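Local structure of 16 kDa beta-galactoside-binding lectin (Gallus gallus, 1QMJ) at residues A[83-87]-A[97-101]; A[1-5]-A[120-126]; A[14-19]-A[128-132]. The protein binds beta-galactosides such as lactose as a homodimeric galectin, and may be involved in the regulation of differentiation. All blocks are in the same frame, centred on the assembly; numbering follows the deposited sequence.

Contact 1: residues A[83-87]-A[97-101]; sequences KVEIC and VKVPE. With BME (beta-mercaptoethanol), chain C.
Cys-87 and Lys-98 face each other as an antiparallel hydrogen-bonded pair: Cys-87 N donates to Lys-98 O at 2.9 Å, and Lys-98 N returns a bond to Cys-87 O at 2.8 Å. Beyond this pair the backbones splay apart, and a beta-mercaptoethanol, probably from the crystallisation liquor, lies beside them. Its S2 is joined to Cys-87 SG by a 2.0 Å disulfide, for which SG stands beside the backbone N (chi1 -65°). The adduct then folds back along the strand, where its hydroxyl O1 donates to Glu-85 O at 2.8 Å and lies against the Pro-100 ring, whose nitrogen has no hydrogen to offer. On the opposite face, beta-branched residues suit a buried sheet surface. Ile-86 CG2 and Val-97 CG1 meet at 3.7 Å, the two side chains lying side by side and pointing the same way. The Val-84 side chain crosses that of Pro-100 at about a right angle, CG2 touching CD at 4.2 Å. Lys-98 bends at chi2 and chi3, its ammonium making a long, weak ion pair with Glu-103. The contact belongs to the hairpin of strands 83-90 and 94-98, flanked by strands 16-22 and 103-107, with Val-97 packing onto Leu-42 and Phe-44 of strand 39-47.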
ATOM      1  N   LYS A  83      17.304   5.540  -6.555  1.00 40.90           N
ATOM      2  CA  LYS A  83      16.215   4.556  -6.500  1.00 41.26           C
ATOM      3  C   LYS A  83      16.633   3.462  -5.527  1.00 39.84           C
ATOM      4  O   LYS A  83      17.541   2.667  -5.811  1.00 39.52           O
ATOM      5  CB  LYS A  83      15.977   3.956  -7.886  1.00 44.65           C
ATOM      6  CG  LYS A  83      15.284   4.922  -8.847  1.00 54.22           C
ATOM      7  CD  LYS A  83      15.686   4.701 -10.306  1.00 60.66           C
ATOM      8  CE  LYS A  83      15.237   5.836 -11.229  1.00 64.22           C
ATOM      9  NZ  LYS A  83      15.867   5.780 -12.556  1.00 66.44           N
ATOM     10  N   VAL A  84      15.966   3.443  -4.394  1.00 37.43           N
ATOM     11  CA  VAL A  84      16.276   2.478  -3.337  1.00 32.59           C
ATOM     12  C   VAL A  84      15.048   1.694  -2.878  1.00 30.39           C
ATOM     13  O   VAL A  84      13.902   2.140  -3.071  1.00 30.28           O
ATOM     14  CB  VAL A  84      16.838   3.216  -2.116  1.00 30.91           C
ATOM     15  CG1 VAL A  84      15.821   4.157  -1.463  1.00 26.28           C
ATOM     16  CG2 VAL A  84      17.301   2.275  -1.006  1.00 29.67           C
ATOM     17  N   GLU A  85      15.392   0.551  -2.288  1.00 29.52           N
ATOM     18  CA  GLU A  85      14.449  -0.412  -1.699  1.00 30.37           C
ATOM     19  C   GLU A  85      14.784  -0.549  -0.215  1.00 29.30           C
ATOM     20  O   GLU A  85      15.914  -0.907   0.156  1.00 30.16           O
ATOM     21  CB  GLU A  85      14.569  -1.788  -2.374  1.00 33.27           C
ATOM     22  CG  GLU A  85      13.577  -2.814  -1.798  1.00 42.45           C
ATOM     23  CD  GLU A  85      13.540  -4.137  -2.572  1.00 46.59           C
ATOM     24  OE1 GLU A  85      14.640  -4.712  -2.925  1.00 51.59           O
ATOM     25  OE2 GLU A  85      12.406  -4.680  -2.872  1.00 49.10           O
ATOM     26  N   ILE A  86      13.799  -0.256   0.595  1.00 27.67           N
ATOM     27  CA  ILE A  86      13.931  -0.306   2.053  1.00 26.20           C
ATOM     28  C   ILE A  86      13.146  -1.499   2.609  1.00 28.42           C
ATOM     29  O   ILE A  86      11.933  -1.619   2.403  1.00 28.10           O
ATOM     30  CB  ILE A  86      13.393   1.000   2.638  1.00 26.42           C
ATOM     31  CG1 ILE A  86      14.165   2.228   2.135  1.00 24.63           C
ATOM     32  CG2 ILE A  86      13.468   1.051   4.164  1.00 26.22           C
ATOM     33  CD1 ILE A  86      13.361   3.527   2.223  1.00 30.71           C
ATOM     34  N   CYS A  87      13.871  -2.358   3.306  1.00 28.43           N
ATOM     35  CA  CYS A  87      13.297  -3.571   3.916  1.00 28.94           C
ATOM     36  C   CYS A  87      13.224  -3.407   5.433  1.00 27.05           C
ATOM     37  O   CYS A  87      14.225  -3.082   6.091  1.00 25.34           O
ATOM     38  CB  CYS A  87      14.160  -4.780   3.577  1.00 31.39           C
ATOM     39  SG  CYS A  87      14.160  -5.170   1.759  1.00 42.27           S
ATOM     40  N   VAL A  97      16.155  -2.171   9.641  1.00 25.76           N
ATOM     41  CA  VAL A  97      15.928  -1.506   8.361  1.00 26.01           C
ATOM     42  C   VAL A  97      17.138  -1.771   7.491  1.00 26.42           C
ATOM     43  O   VAL A  97      18.257  -1.358   7.812  1.00 28.61           O
ATOM     44  CB  VAL A  97      15.751   0.000   8.562  1.00 23.14           C
ATOM     45  CG1 VAL A  97      15.437   0.740   7.258  1.00 22.75           C
ATOM     46  CG2 VAL A  97      14.609   0.349   9.520  1.00 21.32           C
ATOM     47  N   LYS A  98      16.922  -2.462   6.395  1.00 28.04           N
ATOM     48  CA  LYS A  98      18.033  -2.779   5.501  1.00 28.92           C
ATOM     49  C   LYS A  98      17.875  -2.185   4.122  1.00 28.36           C
ATOM     50  O   LYS A  98      16.808  -2.286   3.497  1.00 26.34           O
ATOM     51  CB  LYS A  98      18.208  -4.289   5.277  1.00 32.57           C
ATOM     52  CG  LYS A  98      17.248  -5.160   6.075  1.00 41.36           C
ATOM     53  CD  LYS A  98      17.970  -6.260   6.865  1.00 49.49           C
ATOM     54  CE  LYS A  98      18.470  -7.414   5.989  1.00 53.88           C
ATOM     55  NZ  LYS A  98      18.745  -8.640   6.758  1.00 56.91           N
ATOM     56  N   VAL A  99      18.966  -1.593   3.731  1.00 27.98           N
ATOM     57  CA  VAL A  99      19.141  -0.992   2.427  1.00 31.62           C
ATOM     58  C   VAL A  99      20.329  -1.687   1.794  1.00 34.48           C
ATOM     59  O   VAL A  99      21.039  -2.448   2.484  1.00 33.35           O
ATOM     60  CB  VAL A  99      19.414   0.510   2.536  1.00 31.46           C
ATOM     61  CG1 VAL A  99      18.215   1.305   3.049  1.00 30.60           C
ATOM     62  CG2 VAL A  99      20.568   0.843   3.482  1.00 34.80           C
ATOM     63  N   PRO A 100      20.523  -1.749   0.597  1.00 39.33           N
ATOM     64  CA  PRO A 100      21.633  -2.552   0.063  1.00 43.76           C
ATOM     65  C   PRO A 100      23.022  -2.450   0.732  1.00 46.61           C
ATOM     66  O   PRO A 100      23.740  -3.448   0.816  1.00 49.66           O
ATOM     67  CB  PRO A 100      21.666  -2.150  -1.415  1.00 43.01           C
ATOM     68  CG  PRO A 100      21.104  -0.743  -1.402  1.00 41.93           C
ATOM     69  CD  PRO A 100      19.953  -0.875  -0.444  1.00 40.15           C
ATOM     70  N   GLU A 101      23.373  -1.279   1.255  1.00 47.55           N
ATOM     71  CA  GLU A 101      24.690  -1.090   1.866  1.00 48.99           C
ATOM     72  C   GLU A 101      24.771  -1.260   3.382  1.00 47.50           C
ATOM     73  O   GLU A 101      25.733  -1.833   3.901  1.00 45.57           O
ATOM     74  CB  GLU A 101      25.243   0.300   1.517  1.00 53.03           C
ATOM     75  CG  GLU A 101      25.042   0.727   0.070  1.00 59.23           C
ATOM     76  CD  GLU A 101      23.824   1.624  -0.128  1.00 61.73           C
ATOM     77  OE1 GLU A 101      22.716   1.270   0.336  1.00 59.17           O
ATOM     78  OE2 GLU A 101      23.983   2.692  -0.757  1.00 67.06           O
TER
HETATM   79  C1  BME C 500      17.726  -4.115   0.934  1.00 59.26           C
HETATM   80  C2  BME C 500      16.755  -5.082   0.253  1.00 54.15           C
HETATM   81  O1  BME C 500      17.816  -2.936   0.169  1.00 63.14           O
HETATM   82  S2  BME C 500      15.885  -6.108   1.470  1.00 53.57           S

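Contact 2: residues A[1-5]-A[120-126]; sequences QGLVV and VEGDFKV
Gln-1 meets the turn between strands 117-122 and 124-131 through its terminal nitrogen, which donates to Phe-124 O at 2.8 Å from a position tilted 26° out of the carbonyl plane. The same nitrogen donates to water 1, which passes the link on to Gly-122 O, so the chain terminus is tied to both sides of the turn. The Gln-1 side chain turns over strand 124-131: with CG beside the backbone N (chi1 -78°), its CB and CG lie against Val-126 N, and CG touches Lys-125 CG at 3.7 Å. This residue is poorly ordered, and its amide end is correspondingly uncertain. Gly-2 passes close to strand 117-122, its CA 2.9 Å from Val-120 O in a CA-H...O contact where a side chain would be tight. Next, Val-120 N donates to Leu-3 O at 3.0 Å. Leu-3 sends its branched end inward, CD2 reaching Val-126 CG1 at 4.3 Å.

Further out, Gly-122 adopts backbone angles that favour glycine, and Asp-123 centres an inverse gamma turn, its carboxylate held by Lys-27 N. The ring of Phe-124 stacks with Phe-29. Val-4 and Val-5 pair antiparallel with a strand of the second subunit. The arrangement is that of the galectin beta-sandwich, with the N-terminal strand at the dimer interface.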
ATOM      1  N   GLN A   1       5.656  11.331  -3.430  1.00 64.92           N
ATOM      2  CA  GLN A   1       4.571  10.400  -3.010  1.00 62.07           C
ATOM      3  C   GLN A   1       4.465  10.457  -1.503  1.00 61.14           C
ATOM      4  O   GLN A   1       5.436  10.790  -0.817  1.00 63.61           O
ATOM      5  CB  GLN A   1       4.903   8.967  -3.426  1.00 62.41           C
ATOM      6  CG  GLN A   1       4.674   8.660  -4.890  1.00 66.74           C
ATOM      7  CD  GLN A   1       3.262   8.203  -5.168  1.00 70.10           C
ATOM      8  OE1 GLN A   1       2.319   8.624  -4.497  1.00 76.43           O
ATOM      9  NE2 GLN A   1       3.104   7.325  -6.148  1.00 72.01           N
ATOM     10  N   GLY A   2       3.325  10.125  -0.995  1.00 57.24           N
ATOM     11  CA  GLY A   2       3.155  10.105   0.466  1.00 53.74           C
ATOM     12  C   GLY A   2       1.826   9.445   0.818  1.00 50.74           C
ATOM     13  O   GLY A   2       0.829  10.120   1.117  1.00 53.82           O
ATOM     14  N   LEU A   3       1.834   8.127   0.779  1.00 43.53           N
ATOM     15  CA  LEU A   3       0.630   7.346   1.075  1.00 37.32           C
ATOM     16  C   LEU A   3       0.691   6.725   2.474  1.00 32.76           C
ATOM     17  O   LEU A   3       1.749   6.675   3.121  1.00 30.90           O
ATOM     18  CB  LEU A   3       0.438   6.213   0.049  1.00 38.49           C
ATOM     19  CG  LEU A   3       1.708   5.424  -0.285  1.00 40.84           C
ATOM     20  CD1 LEU A   3       2.056   4.372   0.772  1.00 40.86           C
ATOM     21  CD2 LEU A   3       1.590   4.661  -1.611  1.00 43.62           C
ATOM     22  N   VAL A   4      -0.474   6.275   2.884  1.00 28.06           N
ATOM     23  CA  VAL A   4      -0.680   5.629   4.178  1.00 25.51           C
ATOM     24  C   VAL A   4      -1.375   4.290   3.964  1.00 26.09           C
ATOM     25  O   VAL A   4      -2.353   4.194   3.207  1.00 27.53           O
ATOM     26  CB  VAL A   4      -1.562   6.507   5.076  1.00 24.46           C
ATOM     27  CG1 VAL A   4      -1.824   5.883   6.449  1.00 21.32           C
ATOM     28  CG2 VAL A   4      -0.955   7.882   5.357  1.00 20.95           C
ATOM     29  N   VAL A   5      -0.846   3.293   4.638  1.00 25.75           N
ATOM     30  CA  VAL A   5      -1.377   1.926   4.576  1.00 23.89           C
ATOM     31  C   VAL A   5      -1.804   1.477   5.970  1.00 24.24           C
ATOM     32  O   VAL A   5      -1.024   1.558   6.931  1.00 26.45           O
ATOM     33  CB  VAL A   5      -0.312   0.959   4.048  1.00 23.44           C
ATOM     34  CG1 VAL A   5      -0.895  -0.387   3.611  1.00 20.99           C
ATOM     35  CG2 VAL A   5       0.443   1.498   2.832  1.00 18.42           C
ATOM     36  N   VAL A 120       4.569   6.702   4.251  1.00 21.76           N
ATOM     37  CA  VAL A 120       5.781   7.217   3.621  1.00 24.22           C
ATOM     38  C   VAL A 120       5.534   8.695   3.383  1.00 27.95           C
ATOM     39  O   VAL A 120       4.505   9.061   2.822  1.00 30.85           O
ATOM     40  CB  VAL A 120       6.072   6.526   2.263  1.00 24.30           C
ATOM     41  CG1 VAL A 120       7.313   7.132   1.628  1.00 22.39           C
ATOM     42  CG2 VAL A 120       6.258   5.019   2.456  1.00 20.69           C
ATOM     43  N   GLU A 121       6.447   9.542   3.847  1.00 30.17           N
ATOM     44  CA  GLU A 121       6.306  10.985   3.674  1.00 31.69           C
ATOM     45  C   GLU A 121       7.607  11.650   3.224  1.00 29.91           C
ATOM     46  O   GLU A 121       8.677  11.032   3.219  1.00 27.89           O
ATOM     47  CB  GLU A 121       5.777  11.639   4.960  1.00 34.33           C
ATOM     48  CG  GLU A 121       6.654  11.436   6.183  1.00 44.79           C
ATOM     49  CD  GLU A 121       6.054  12.032   7.451  1.00 52.66           C
ATOM     50  OE1 GLU A 121       4.888  11.704   7.777  1.00 56.22           O
ATOM     51  OE2 GLU A 121       6.753  12.819   8.128  1.00 55.77           O
ATOM     52  N   GLY A 122       7.499  12.912   2.831  1.00 27.13           N
ATOM     53  CA  GLY A 122       8.663  13.644   2.379  1.00 30.25           C
ATOM     54  C   GLY A 122       8.940  13.503   0.895  1.00 32.82           C
ATOM     55  O   GLY A 122       8.059  13.166   0.094  1.00 34.19           O
ATOM     56  N   ASP A 123      10.191  13.750   0.533  1.00 34.53           N
ATOM     57  CA  ASP A 123      10.624  13.700  -0.852  1.00 32.63           C
ATOM     58  C   ASP A 123      11.033  12.316  -1.317  1.00 32.88           C
ATOM     59  O   ASP A 123      12.197  12.076  -1.659  1.00 31.19           O
ATOM     60  CB  ASP A 123      11.754  14.701  -1.062  1.00 35.36           C
ATOM     61  CG  ASP A 123      11.373  16.098  -0.613  1.00 37.69           C
ATOM     62  OD1 ASP A 123      10.335  16.609  -1.080  1.00 40.62           O
ATOM     63  OD2 ASP A 123      12.092  16.671   0.229  1.00 38.72           O
ATOM     64  N   PHE A 124      10.060  11.410  -1.335  1.00 32.42           N
ATOM     65  CA  PHE A 124      10.275  10.039  -1.775  1.00 30.34           C
ATOM     66  C   PHE A 124       9.103   9.686  -2.677  1.00 30.15           C
ATOM     67  O   PHE A 124       7.960  10.066  -2.406  1.00 29.68           O
ATOM     68  CB  PHE A 124      10.322   9.086  -0.573  1.00 25.03           C
ATOM     69  CG  PHE A 124      10.820   7.698  -0.901  1.00 23.12           C
ATOM     70  CD1 PHE A 124      12.154   7.476  -1.221  1.00 21.43           C
ATOM     71  CD2 PHE A 124       9.961   6.604  -0.846  1.00 24.48           C
ATOM     72  CE1 PHE A 124      12.631   6.196  -1.479  1.00 19.68           C
ATOM     73  CE2 PHE A 124      10.432   5.312  -1.103  1.00 23.98           C
ATOM     74  CZ  PHE A 124      11.770   5.112  -1.418  1.00 22.96           C
ATOM     75  N   LYS A 125       9.398   9.018  -3.783  1.00 31.22           N
ATOM     76  CA  LYS A 125       8.364   8.602  -4.714  1.00 31.34           C
ATOM     77  C   LYS A 125       8.236   7.078  -4.631  1.00 28.48           C
ATOM     78  O   LYS A 125       9.135   6.345  -5.037  1.00 25.52           O
ATOM     79  CB  LYS A 125       8.719   9.036  -6.138  1.00 33.82           C
ATOM     80  CG  LYS A 125       7.612   8.809  -7.143  1.00 38.67           C
ATOM     81  CD  LYS A 125       8.137   8.872  -8.570  1.00 46.20           C
ATOM     82  CE  LYS A 125       9.080   7.710  -8.879  1.00 48.21           C
ATOM     83  NZ  LYS A 125       8.415   6.373  -8.780  1.00 48.19           N
ATOM     84  N   VAL A 126       7.144   6.619  -4.029  1.00 28.14           N
ATOM     85  CA  VAL A 126       6.883   5.196  -3.874  1.00 28.74           C
ATOM     86  C   VAL A 126       6.549   4.577  -5.234  1.00 28.71           C
ATOM     87  O   VAL A 126       5.791   5.142  -6.032  1.00 27.85           O
ATOM     88  CB  VAL A 126       5.712   4.939  -2.888  1.00 29.18           C
ATOM     89  CG1 VAL A 126       5.534   3.444  -2.639  1.00 29.34           C
ATOM     90  CG2 VAL A 126       5.957   5.665  -1.582  1.00 29.17           C
TER
HETATM   91  O   HOH W   1       6.524  13.752  -2.698  1.00 55.34           O

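Contact 3: residues A[14-19]-A[128-132]; sequences ECVKVK and AIKFS
Lys-17 and Lys-130 form the central hydrogen-bonded pair of this antiparallel ladder: Lys-17 N donates to Lys-130 O at 3.0 Å with an almost straight 176° N-H...O angle, and Lys-130 N answers to Lys-17 O at 2.8 Å. One pair along, Lys-19 N donates to Ala-128 O at 2.9 Å, whereas the return bond, Ala-128 N to Lys-19 O at 3.2 Å, comes from above the carbonyl plane. At the chain terminus Ser-132 N gives a 2.8 Å bond to Cys-15 O. Ser-132 OXT receives weak bonds from Cys-15 N and from water 2, which also donates to Glu-14 OE1; the water links two groups of like charge and probably eases their repulsion.

Val-16, Val-18 and Ile-129 occupy the inner face, apolar and branched as befits a core; Phe-131, on the same face, reaches Leu-3 of the second subunit. Lys-17, Lys-19 and Lys-130 project from the other. There Lys-19, CG beside the backbone N (chi1 -50°) and straight through CD, sets CD 3.6 Å from Lys-130 CE; a bend at chi3 then turns its ammonium aside. The small Ala-128 lies beside the Lys-19 chain and also packs on Lys-130 of the second subunit. Like charges gather here, probably eased by Glu-85, which touches Lys-17 and Lys-19. On the lysine face, then, cohesion probably comes from backbone bonds and aliphatic chain parts, while strand 128-131 also pairs with its counterpart in the second subunit, continuing the sheet through the dimer.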
ATOM      1  N   GLU A  14       8.105 -11.419   9.295  1.00 45.55           N
ATOM      2  CA  GLU A  14       7.633 -10.900   8.000  1.00 45.10           C
ATOM      3  C   GLU A  14       8.466  -9.683   7.607  1.00 43.36           C
ATOM      4  O   GLU A  14       8.961  -8.941   8.466  1.00 44.88           O
ATOM      5  CB  GLU A  14       6.166 -10.505   8.098  1.00 46.85           C
ATOM      6  CG  GLU A  14       5.248 -11.704   8.331  1.00 50.79           C
ATOM      7  CD  GLU A  14       3.810 -11.295   8.627  1.00 54.71           C
ATOM      8  OE1 GLU A  14       3.227 -10.416   7.887  1.00 57.66           O
ATOM      9  OE2 GLU A  14       3.180 -11.832   9.616  1.00 57.19           O
ATOM     10  N   CYS A  15       8.595  -9.509   6.312  1.00 41.90           N
ATOM     11  CA  CYS A  15       9.376  -8.409   5.742  1.00 41.25           C
ATOM     12  C   CYS A  15       8.484  -7.486   4.902  1.00 39.15           C
ATOM     13  O   CYS A  15       7.662  -7.945   4.099  1.00 37.42           O
ATOM     14  CB  CYS A  15      10.483  -8.988   4.849  1.00 44.45           C
ATOM     15  SG  CYS A  15      11.407  -7.699   3.878  1.00 54.00           S
ATOM     16  N   VAL A  16       8.683  -6.201   5.130  1.00 35.92           N
ATOM     17  CA  VAL A  16       7.968  -5.133   4.416  1.00 35.03           C
ATOM     18  C   VAL A  16       8.983  -4.363   3.587  1.00 33.33           C
ATOM     19  O   VAL A  16       9.913  -3.750   4.123  1.00 35.14           O
ATOM     20  CB  VAL A  16       7.292  -4.175   5.402  1.00 34.74           C
ATOM     21  CG1 VAL A  16       6.675  -2.953   4.714  1.00 34.76           C
ATOM     22  CG2 VAL A  16       6.155  -4.822   6.191  1.00 35.66           C
ATOM     23  N   LYS A  17       8.796  -4.407   2.294  1.00 29.60           N
ATOM     24  CA  LYS A  17       9.705  -3.736   1.366  1.00 29.13           C
ATOM     25  C   LYS A  17       9.038  -2.559   0.674  1.00 28.20           C
ATOM     26  O   LYS A  17       7.976  -2.698   0.055  1.00 28.24           O
ATOM     27  CB  LYS A  17      10.165  -4.697   0.278  1.00 27.99           C
ATOM     28  CG  LYS A  17      10.936  -5.900   0.811  1.00 35.71           C
ATOM     29  CD  LYS A  17      11.484  -6.777  -0.313  1.00 42.82           C
ATOM     30  CE  LYS A  17      12.528  -7.784   0.158  1.00 47.18           C
ATOM     31  NZ  LYS A  17      13.416  -8.230  -0.924  1.00 51.13           N
ATOM     32  N   VAL A  18       9.693  -1.430   0.805  1.00 26.18           N
ATOM     33  CA  VAL A  18       9.249  -0.188   0.186  1.00 24.09           C
ATOM     34  C   VAL A  18      10.270   0.227  -0.863  1.00 27.38           C
ATOM     35  O   VAL A  18      11.427   0.524  -0.545  1.00 28.34           O
ATOM     36  CB  VAL A  18       9.127   0.933   1.222  1.00 22.52           C
ATOM     37  CG1 VAL A  18       8.731   2.275   0.594  1.00 24.35           C
ATOM     38  CG2 VAL A  18       8.075   0.652   2.295  1.00 20.30           C
ATOM     39  N   LYS A  19       9.814   0.228  -2.092  1.00 28.07           N
ATOM     40  CA  LYS A  19      10.640   0.616  -3.238  1.00 26.30           C
ATOM     41  C   LYS A  19      10.178   1.977  -3.730  1.00 27.15           C
ATOM     42  O   LYS A  19       8.978   2.269  -3.767  1.00 26.58           O
ATOM     43  CB  LYS A  19      10.497  -0.399  -4.373  1.00 31.75           C
ATOM     44  CG  LYS A  19      10.682  -1.847  -3.925  1.00 40.14           C
ATOM     45  CD  LYS A  19      10.580  -2.841  -5.084  1.00 47.59           C
ATOM     46  CE  LYS A  19      11.808  -2.821  -6.002  1.00 49.28           C
ATOM     47  NZ  LYS A  19      11.883  -1.614  -6.839  1.00 52.82           N
ATOM     48  N   ALA A 128       6.515   0.812  -5.257  1.00 22.93           N
ATOM     49  CA  ALA A 128       5.964  -0.484  -4.891  1.00 23.68           C
ATOM     50  C   ALA A 128       6.130  -0.800  -3.411  1.00 26.08           C
ATOM     51  O   ALA A 128       7.084  -0.342  -2.778  1.00 26.99           O
ATOM     52  CB  ALA A 128       6.636  -1.572  -5.721  1.00 26.52           C
ATOM     53  N   ILE A 129       5.180  -1.559  -2.867  1.00 25.57           N
ATOM     54  CA  ILE A 129       5.192  -2.008  -1.475  1.00 25.71           C
ATOM     55  C   ILE A 129       4.965  -3.517  -1.542  1.00 28.13           C
ATOM     56  O   ILE A 129       3.955  -3.972  -2.085  1.00 26.97           O
ATOM     57  CB  ILE A 129       4.075  -1.351  -0.620  1.00 26.43           C
ATOM     58  CG1 ILE A 129       4.290   0.165  -0.567  1.00 28.83           C
ATOM     59  CG2 ILE A 129       4.059  -1.951   0.790  1.00 24.17           C
ATOM     60  CD1 ILE A 129       3.755   0.840   0.678  1.00 33.04           C
ATOM     61  N   LYS A 130       5.928  -4.285  -1.045  1.00 28.66           N
ATOM     62  CA  LYS A 130       5.849  -5.743  -1.074  1.00 30.44           C
ATOM     63  C   LYS A 130       5.817  -6.340   0.323  1.00 29.12           C
ATOM     64  O   LYS A 130       6.402  -5.786   1.251  1.00 29.62           O
ATOM     65  CB  LYS A 130       7.052  -6.321  -1.823  1.00 32.31           C
ATOM     66  CG  LYS A 130       7.221  -5.826  -3.246  1.00 40.44           C
ATOM     67  CD  LYS A 130       8.457  -6.450  -3.875  1.00 46.57           C
ATOM     68  CE  LYS A 130       8.706  -5.933  -5.283  1.00 48.66           C
ATOM     69  NZ  LYS A 130       9.952  -6.526  -5.858  1.00 52.01           N
ATOM     70  N   PHE A 131       5.169  -7.492   0.456  1.00 28.38           N
ATOM     71  CA  PHE A 131       5.073  -8.185   1.734  1.00 31.96           C
ATOM     72  C   PHE A 131       5.675  -9.581   1.578  1.00 35.93           C
ATOM     73  O   PHE A 131       5.462 -10.252   0.564  1.00 37.26           O
ATOM     74  CB  PHE A 131       3.615  -8.258   2.194  1.00 32.08           C
ATOM     75  CG  PHE A 131       2.920  -6.923   2.198  1.00 32.89           C
ATOM     76  CD1 PHE A 131       3.041  -6.064   3.289  1.00 30.30           C
ATOM     77  CD2 PHE A 131       2.190  -6.498   1.086  1.00 32.07           C
ATOM     78  CE1 PHE A 131       2.449  -4.801   3.272  1.00 28.23           C
ATOM     79  CE2 PHE A 131       1.595  -5.240   1.059  1.00 30.13           C
ATOM     80  CZ  PHE A 131       1.727  -4.388   2.157  1.00 29.58           C
ATOM     81  N   SER A 132       6.481  -9.985   2.554  1.00 41.50           N
ATOM     82  CA  SER A 132       7.142 -11.284   2.535  1.00 44.91           C
ATOM     83  C   SER A 132       7.142 -11.906   3.929  1.00 46.21           C
ATOM     84  O   SER A 132       7.936 -12.837   4.173  1.00 48.42           O
ATOM     85  CB  SER A 132       8.577 -11.123   2.029  1.00 46.39           C
ATOM     86  OG  SER A 132       8.605 -10.375   0.823  1.00 52.49           O
ATOM     87  OXT SER A 132       6.328 -11.464   4.769  1.00 49.84           O
TER
HETATM   88  O   HOH W   2       4.145  -9.050   5.647  1.00 39.14           O

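Strands 83-90, 16-22 and 124-131 are consecutive neighbours in the five-stranded sheet, so contacts 1 and 3, with centres about 11 Å apart, lie side by side, joined by a probable Ile-86 to Val-18 backbone bond. Contact 2, about 15 Å from contact 1 and 14 Å from contact 3 between centres, connects this sheet to the opposing one through Leu-3 and Val-5, which pack on Ile-129; its Phe-124 touches Val-84 and Val-18 within the five-stranded sheet. Along the chain, contact 1 is a local hairpin enclosed by the long closures of contacts 2 and 3, whose segments alternate. Those two bring the N- and C-terminal strands to the dimer interface, where both sheets continue into the second subunit.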